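Local structure of 2-c-methyl-d-erythritol 2,4-cyclodiphosphate synthase (Plasmodium falciparum, 4C81) at residues 15-20 with 54-59; 124-129 with 159-164. The protein converts 4-diphosphocytidyl-2-C-methyl-D-erythritol 2-phosphate into 2-C-methyl-D-erythritol 2,4-cyclodiphosphate with release of CMP, a step of isoprenoid precursor synthesis. The protein carries 1 engineered substitution. All coordinates share one frame; numbering follows the deposited sequence. Where two conformers were deposited one is given.

Contact 1 of 2, residues 15-20 with 54-59. With ZN (zinc ion), chain B.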
loop_
_atom_site.group_PDB
_atom_site.type_symbol
_atom_site.label_atom_id
_atom_site.label_comp_id
_atom_site.label_asym_id
_atom_site.label_seq_id
_atom_site.Cartn_x
_atom_site.Cartn_y
_atom_site.Cartn_z
ATOM N N ASP A 15 1.805 4.029 9.207
ATOM C CA ASP A 15 1.946 4.967 10.308
ATOM C C ASP A 15 2.384 6.329 9.794
ATOM O O ASP A 15 2.978 6.444 8.712
ATOM C CB ASP A 15 2.937 4.442 11.347
ATOM C CG ASP A 15 2.833 5.164 12.682
ATOM O OD1 ASP A 15 1.787 5.797 12.969
ATOM O OD2 ASP A 15 3.815 5.097 13.448
ATOM N N ILE A 16 2.058 7.354 10.576
ATOM C CA ILE A 16 2.429 8.734 10.291
ATOM C C ILE A 16 2.696 9.438 11.619
ATOM O O ILE A 16 1.967 9.229 12.595
ATOM C CB ILE A 16 1.311 9.478 9.494
ATOM C CG1 ILE A 16 1.682 10.952 9.268
ATOM C CG2 ILE A 16 -0.041 9.362 10.202
ATOM C CD1 ILE A 16 0.747 11.690 8.318
ATOM N N HIS A 17 3.756 10.248 11.663
ATOM C CA HIS A 17 4.004 11.114 12.810
ATOM C C HIS A 17 4.432 12.503 12.373
ATOM O O HIS A 17 5.067 12.668 11.328
ATOM C CB HIS A 17 5.036 10.495 13.758
ATOM C CG HIS A 17 4.484 9.367 14.574
ATOM N ND1 HIS A 17 3.561 9.560 15.579
ATOM C CD2 HIS A 17 4.696 8.031 14.508
ATOM C CE1 HIS A 17 3.242 8.391 16.110
ATOM N NE2 HIS A 17 3.917 7.449 15.478
ATOM N N LYS A 18 4.049 13.489 13.182
ATOM C CA LYS A 18 4.431 14.880 12.976
ATOM C C LYS A 18 5.890 15.063 13.362
ATOM O O LYS A 18 6.350 14.509 14.369
ATOM C CB LYS A 18 3.560 15.812 13.825
ATOM C CG LYS A 18 2.079 15.790 13.472
ATOM C CD LYS A 18 1.241 16.606 14.463
ATOM C CE LYS A 18 1.538 18.101 14.397
ATOM N NZ LYS A 18 1.319 18.672 13.037
ATOM N N ILE A 19 6.612 15.833 12.556
ATOM C CA ILE A 19 8.017 16.113 12.820
ATOM C C ILE A 19 8.337 17.597 12.700
ATOM O O ILE A 19 7.574 18.374 12.112
ATOM C CB ILE A 19 8.950 15.333 11.860
ATOM C CG1 ILE A 19 8.650 15.673 10.392
ATOM C CG2 ILE A 19 8.828 13.837 12.099
ATOM C CD1 ILE A 19 9.820 15.441 9.469
ATOM N N LYS A 20 9.481 17.968 13.269
ATOM C CA LYS A 20 10.048 19.302 13.127
ATOM C C LYS A 20 11.535 19.145 12.826
ATOM O O LYS A 20 12.290 18.622 13.651
ATOM C CB LYS A 20 9.834 20.111 14.408
ATOM C CG LYS A 20 10.422 21.514 14.378
ATOM C CD LYS A 20 9.874 22.378 15.504
ATOM C CE LYS A 20 8.472 22.886 15.196
ATOM N NZ LYS A 20 7.938 23.746 16.281
ATOM N N VAL A 54 16.183 15.876 13.638
ATOM C CA VAL A 54 14.722 15.913 13.499
ATOM C C VAL A 54 14.037 15.615 14.833
ATOM O O VAL A 54 14.397 14.663 15.527
ATOM C CB VAL A 54 14.220 14.890 12.452
ATOM C CG1 VAL A 54 12.717 15.035 12.253
ATOM C CG2 VAL A 54 14.956 15.064 11.125
ATOM N N LEU A 55 13.061 16.448 15.188
ATOM C CA LEU A 55 12.231 16.219 16.361
ATOM C C LEU A 55 10.922 15.588 15.915
ATOM O O LEU A 55 10.446 15.861 14.813
ATOM C CB LEU A 55 11.939 17.533 17.087
ATOM C CG LEU A 55 13.134 18.261 17.704
ATOM C CD1 LEU A 55 12.669 19.554 18.351
ATOM C CD2 LEU A 55 13.851 17.381 18.716
ATOM N N VAL A 56 10.350 14.747 16.771
ATOM C CA VAL A 56 9.045 14.154 16.514
ATOM C C VAL A 56 8.077 14.641 17.592
ATOM O O VAL A 56 8.398 14.619 18.784
ATOM C CB VAL A 56 9.119 12.606 16.459
ATOM C CG1 VAL A 56 9.386 12.012 17.837
ATOM C CG2 VAL A 56 7.841 12.029 15.848
ATOM N N LEU A 57 6.911 15.118 17.162
ATOM C CA LEU A 57 5.896 15.639 18.074
ATOM C C LEU A 57 4.854 14.553 18.313
ATOM O O LEU A 57 3.838 14.488 17.616
ATOM C CB LEU A 57 5.253 16.907 17.501
ATOM C CG LEU A 57 6.216 18.028 17.089
ATOM C CD1 LEU A 57 5.447 19.202 16.503
ATOM C CD2 LEU A 57 7.078 18.484 18.258
ATOM N N SER A 58 5.135 13.691 19.290
ATOM C CA SER A 58 4.279 12.547 19.605
ATOM C C SER A 58 4.408 12.160 21.074
ATOM O O SER A 58 5.416 12.462 21.717
ATOM C CB SER A 58 4.665 11.343 18.742
ATOM O OG SER A 58 4.825 11.700 17.380
ATOM N N HIS A 59 3.388 11.481 21.596
ATOM C CA HIS A 59 3.449 10.913 22.944
ATOM C C HIS A 59 4.382 9.700 22.942
ATOM O O HIS A 59 5.035 9.408 23.946
ATOM C CB HIS A 59 2.057 10.502 23.434
ATOM C CG HIS A 59 1.139 11.658 23.687
ATOM N ND1 HIS A 59 1.449 12.677 24.563
ATOM C CD2 HIS A 59 -0.088 11.947 23.192
ATOM C CE1 HIS A 59 0.456 13.550 24.588
ATOM N NE2 HIS A 59 -0.488 13.130 23.765
HETATM ZN ZN ZN B . 3.495 5.447 15.407
HETATM O O HOH W 1 1.915 4.725 15.955
#
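H17 and V56 meet where strand 15-20 begins to part from the edge strand 54-57, and the H17 side chain then runs on from there to a zinc ion. Its CB packs against V56 CG2, 3.8 Å away. CG lies anti to the carbonyl carbon (chi1 -75°), which carries the imidazole toward the metal. In one of the two conformers of S58, OG lies 3.1 Å from H17 ND1 and 3.7 Å from H17 CG; V56 CG2, and OG in that conformer, approach the ring obliquely. H17 CD2 and CE1 flank the metal, each 3.0 Å from the zinc, and between them H17 NE2 binds it at 2.0 Å. D15, two residues earlier on the same strand, supplies the second ligand through OD2, while its OD1 forms a salt bridge with K157 of a neighbouring subunit. H67 of helix 64-77 and a water complete the zinc shell.

Further along, the backbones pair antiparallel. K20 and L55 exchange two N-H···O bonds, that from L55 N to K20 O being 2.8 Å long and nearly straight (170°); L57 N reaches K18 O. In the non-hydrogen-bonded pair between them, I19 and V56 share one face of the sheet. I19 CB sits 3.8 Å from V54 CG1, and the two side chains cross obliquely, while V56 CG2 presses within 3.2 Å of K18 O. V54 and V56 also touch L44 of strand 43-46, and I19 packs on I171 of strand 170-181. On the reverse face the CB atoms of K18 and L57 are neighbours, but the lysine chain leads away from the pair. A short antiparallel edge pairing thus flanks the Asp-X-His metal site characteristic of the IspF (YgbB) family; the CDP bound here touches both D15 and H17.

Contact 2 of 2, residues 124-129 with 159-164. With ZN (zinc ion), chain C; CDP (cytidine-5'-diphosphate), chain D.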
loop_
_atom_site.group_PDB
_atom_site.type_symbol
_atom_site.label_atom_id
_atom_site.label_comp_id
_atom_site.label_asym_id
_atom_site.label_seq_id
_atom_site.Cartn_x
_atom_site.Cartn_y
_atom_site.Cartn_z
ATOM N N ILE A 124 8.039 7.469 3.325
ATOM C CA ILE A 124 7.803 8.662 2.520
ATOM C C ILE A 124 8.138 9.850 3.402
ATOM O O ILE A 124 7.462 10.109 4.402
ATOM C CB ILE A 124 6.360 8.755 1.994
ATOM C CG1 ILE A 124 5.961 7.437 1.319
ATOM C CG2 ILE A 124 6.245 9.920 1.008
ATOM C CD1 ILE A 124 4.544 7.419 0.780
ATOM N N ALA A 125 9.206 10.548 3.031
ATOM C CA ALA A 125 9.789 11.588 3.865
ATOM C C ALA A 125 10.803 12.399 3.059
ATOM O O ALA A 125 11.558 11.841 2.267
ATOM C CB ALA A 125 10.459 10.958 5.084
ATOM N N GLN A 126 10.803 13.717 3.250
ATOM C CA GLN A 126 11.833 14.569 2.652
ATOM C C GLN A 126 13.171 14.268 3.321
ATOM O O GLN A 126 14.179 14.064 2.647
ATOM C CB GLN A 126 11.484 16.052 2.812
ATOM C CG GLN A 126 10.230 16.505 2.074
ATOM C CD GLN A 126 10.334 16.365 0.562
ATOM O OE1 GLN A 126 9.401 15.894 -0.095
ATOM N NE2 GLN A 126 11.469 16.776 0.001
ATOM N N VAL A 127 13.155 14.240 4.652
ATOM C CA VAL A 127 14.316 13.877 5.464
ATOM C C VAL A 127 13.854 13.003 6.639
ATOM O O VAL A 127 12.699 13.093 7.060
ATOM C CB VAL A 127 15.049 15.132 5.992
ATOM C CG1 VAL A 127 15.666 15.910 4.837
ATOM C CG2 VAL A 127 14.105 16.016 6.790
ATOM N N PRO A 128 14.745 12.146 7.171
ATOM C CA PRO A 128 16.131 11.951 6.773
ATOM C C PRO A 128 16.297 11.040 5.565
ATOM O O PRO A 128 15.315 10.497 5.039
ATOM C CB PRO A 128 16.748 11.295 8.012
ATOM C CG PRO A 128 15.645 10.499 8.585
ATOM C CD PRO A 128 14.379 11.264 8.296
ATOM N N LYS A 129 17.551 10.885 5.149
ATOM C CA LYS A 129 17.922 10.057 4.013
ATOM C C LYS A 129 18.074 8.603 4.485
ATOM O O LYS A 129 19.073 8.232 5.101
ATOM C CB LYS A 129 19.229 10.590 3.396
ATOM C CG LYS A 129 19.188 10.827 1.892
ATOM C CD LYS A 129 19.624 9.610 1.111
ATOM C CE LYS A 129 19.744 9.915 -0.375
ATOM N NZ LYS A 129 20.842 10.878 -0.670
ATOM N N HIS A 159 8.402 13.378 -1.118
ATOM C CA HIS A 159 7.083 13.720 -1.655
ATOM C C HIS A 159 7.148 14.973 -2.546
ATOM O O HIS A 159 6.183 15.745 -2.617
ATOM C CB HIS A 159 6.096 13.913 -0.501
ATOM C CG HIS A 159 4.676 13.646 -0.875
ATOM N ND1 HIS A 159 3.776 14.653 -1.147
ATOM C CD2 HIS A 159 4.000 12.484 -1.030
ATOM C CE1 HIS A 159 2.604 14.124 -1.446
ATOM N NE2 HIS A 159 2.712 12.810 -1.379
ATOM N N GLU A 160 8.293 15.166 -3.210
ATOM C CA GLU A 160 8.503 16.245 -4.192
ATOM C C GLU A 160 8.249 17.647 -3.623
ATOM O O GLU A 160 7.847 18.564 -4.352
ATOM C CB GLU A 160 7.642 16.004 -5.441
ATOM C CG GLU A 160 7.988 14.733 -6.206
ATOM C CD GLU A 160 9.365 14.782 -6.847
ATOM O OE1 GLU A 160 9.778 15.866 -7.304
ATOM O OE2 GLU A 160 10.038 13.732 -6.891
ATOM N N LYS A 161 8.501 17.800 -2.323
ATOM C CA LYS A 161 8.238 19.041 -1.597
ATOM C C LYS A 161 6.787 19.540 -1.679
ATOM O O LYS A 161 6.528 20.729 -1.481
ATOM C CB LYS A 161 9.210 20.141 -2.055
ATOM C CG LYS A 161 10.672 19.723 -2.025
ATOM C CD LYS A 161 11.598 20.884 -2.361
ATOM C CE LYS A 161 13.057 20.450 -2.366
ATOM N NZ LYS A 161 13.522 20.013 -1.021
ATOM N N LEU A 162 5.848 18.628 -1.943
ATOM C CA LEU A 162 4.421 18.952 -1.994
ATOM C C LEU A 162 3.655 18.343 -0.820
ATOM O O LEU A 162 3.984 17.253 -0.338
ATOM C CB LEU A 162 3.804 18.446 -3.299
ATOM C CG LEU A 162 4.369 18.997 -4.608
ATOM C CD1 LEU A 162 3.669 18.341 -5.784
ATOM C CD2 LEU A 162 4.228 20.512 -4.670
ATOM N N GLY A 163 2.623 19.049 -0.368
ATOM C CA GLY A 163 1.741 18.545 0.682
ATOM C C GLY A 163 2.402 18.522 2.045
ATOM O O GLY A 163 3.520 19.001 2.207
ATOM N N VAL A 164 1.712 17.942 3.022
ATOM C CA VAL A 164 2.202 17.925 4.403
ATOM C C VAL A 164 3.545 17.190 4.558
ATOM O O VAL A 164 4.425 17.662 5.279
ATOM C CB VAL A 164 1.151 17.343 5.383
ATOM C CG1 VAL A 164 -0.076 18.254 5.444
ATOM C CG2 VAL A 164 0.756 15.932 4.985
HETATM ZN ZN ZN C . 1.184 11.487 -1.762
HETATM O O3B CDP D . 12.955 12.065 -7.770
HETATM P PB CDP D . 13.255 10.505 -7.445
HETATM O O1B CDP D . 12.109 9.707 -8.219
HETATM O O2B CDP D . 14.602 10.073 -7.898
HETATM O O3A CDP D . 12.960 10.240 -5.881
HETATM P PA CDP D . 13.451 11.207 -4.685
HETATM O O1A CDP D . 13.971 12.495 -5.195
HETATM O O2A CDP D . 12.375 11.214 -3.672
HETATM O "O5'" CDP D . 14.682 10.382 -4.061
HETATM C "C5'" CDP D . 15.626 9.684 -4.883
HETATM C "C4'" CDP D . 16.398 8.661 -4.047
HETATM O "O4'" CDP D . 16.857 9.336 -2.849
HETATM C "C3'" CDP D . 15.479 7.553 -3.539
HETATM O "O3'" CDP D . 15.379 6.499 -4.503
HETATM C "C2'" CDP D . 16.231 7.086 -2.299
HETATM O "O2'" CDP D . 17.287 6.192 -2.666
HETATM C "C1'" CDP D . 16.843 8.383 -1.744
HETATM N N1 CDP D . 16.020 8.850 -0.586
HETATM C C2 CDP D . 16.113 8.163 0.638
HETATM O O2 CDP D . 16.858 7.191 0.756
HETATM N N3 CDP D . 15.350 8.591 1.725
HETATM C C4 CDP D . 14.492 9.683 1.625
HETATM N N4 CDP D . 13.787 10.050 2.692
HETATM C C5 CDP D . 14.396 10.372 0.421
HETATM C C6 CDP D . 15.151 9.961 -0.678
#
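The contact of Q126 with the H159-L162 type I' beta turn joins the cytosine-binding loop of the IspF active site to a turn whose first residue binds a separate zinc at the subunit interface. The Q126 side chain leaves the backbone with CG anti to the carbonyl carbon and bends at chi2 (-63°), bringing its carboxamide over to the turn. There Q126 OE1 accepts two backbone N-H groups, from H159 N at 2.9 Å and from K161 N at 3.1 Å. The donors come from opposite faces of the amide plane, both well out of it, so this one oxygen ties together two turn residues and should restrict rotation of the amide. Q126 NE2 lies 3.7 Å from K161 CG, where the two side chains cross at about a right angle.

L162 N closes the turn on H159 O, with E160 and K161 both at positive phi. Beside the turn, I124 CG2 meets the edge of the H159 ring near its plane, 4.0 Å from CD2; I165 of helix 163-166 touches both side chains. Y14 of a neighbouring subunit packs on them too, and E172 of that subunit shares the zinc with H159.

On the other flank of the loop, A125 O accepts a hydrogen bond from N4 of the cytosine, and P128 O, after a cis peptide bond, is also close to that amino group. K129 CE approaches the ribose, 3.6 Å from C1' of CDP. The H159 imidazole is held at two corners: its NE2 binds the zinc at 2.1 Å, while its ND1 donates a 2.7 Å hydrogen bond to L162 O, with that oxygen tilted 17° from the ring plane.

In the fold
From the N terminus, strand 9-21 comes first, and contact 1 closes when the chain returns as strand 54-57 along its edge after passing through the small sheet of strands 43-46 and 49-51. Helices 64-77, 82-85 and 97-111 follow before strand 114-124 runs into contact 2, which closes across helix 130-145 and strand 152-157. The two loops are in series and neither nest nor cross. Within the chain, strand 170-181 lies between them, with I171 touching I19 on one side and A125 on the other. Their centres are 13 Å apart. The subunit interfaces link them again: K18 of one chain packs on L162 of another.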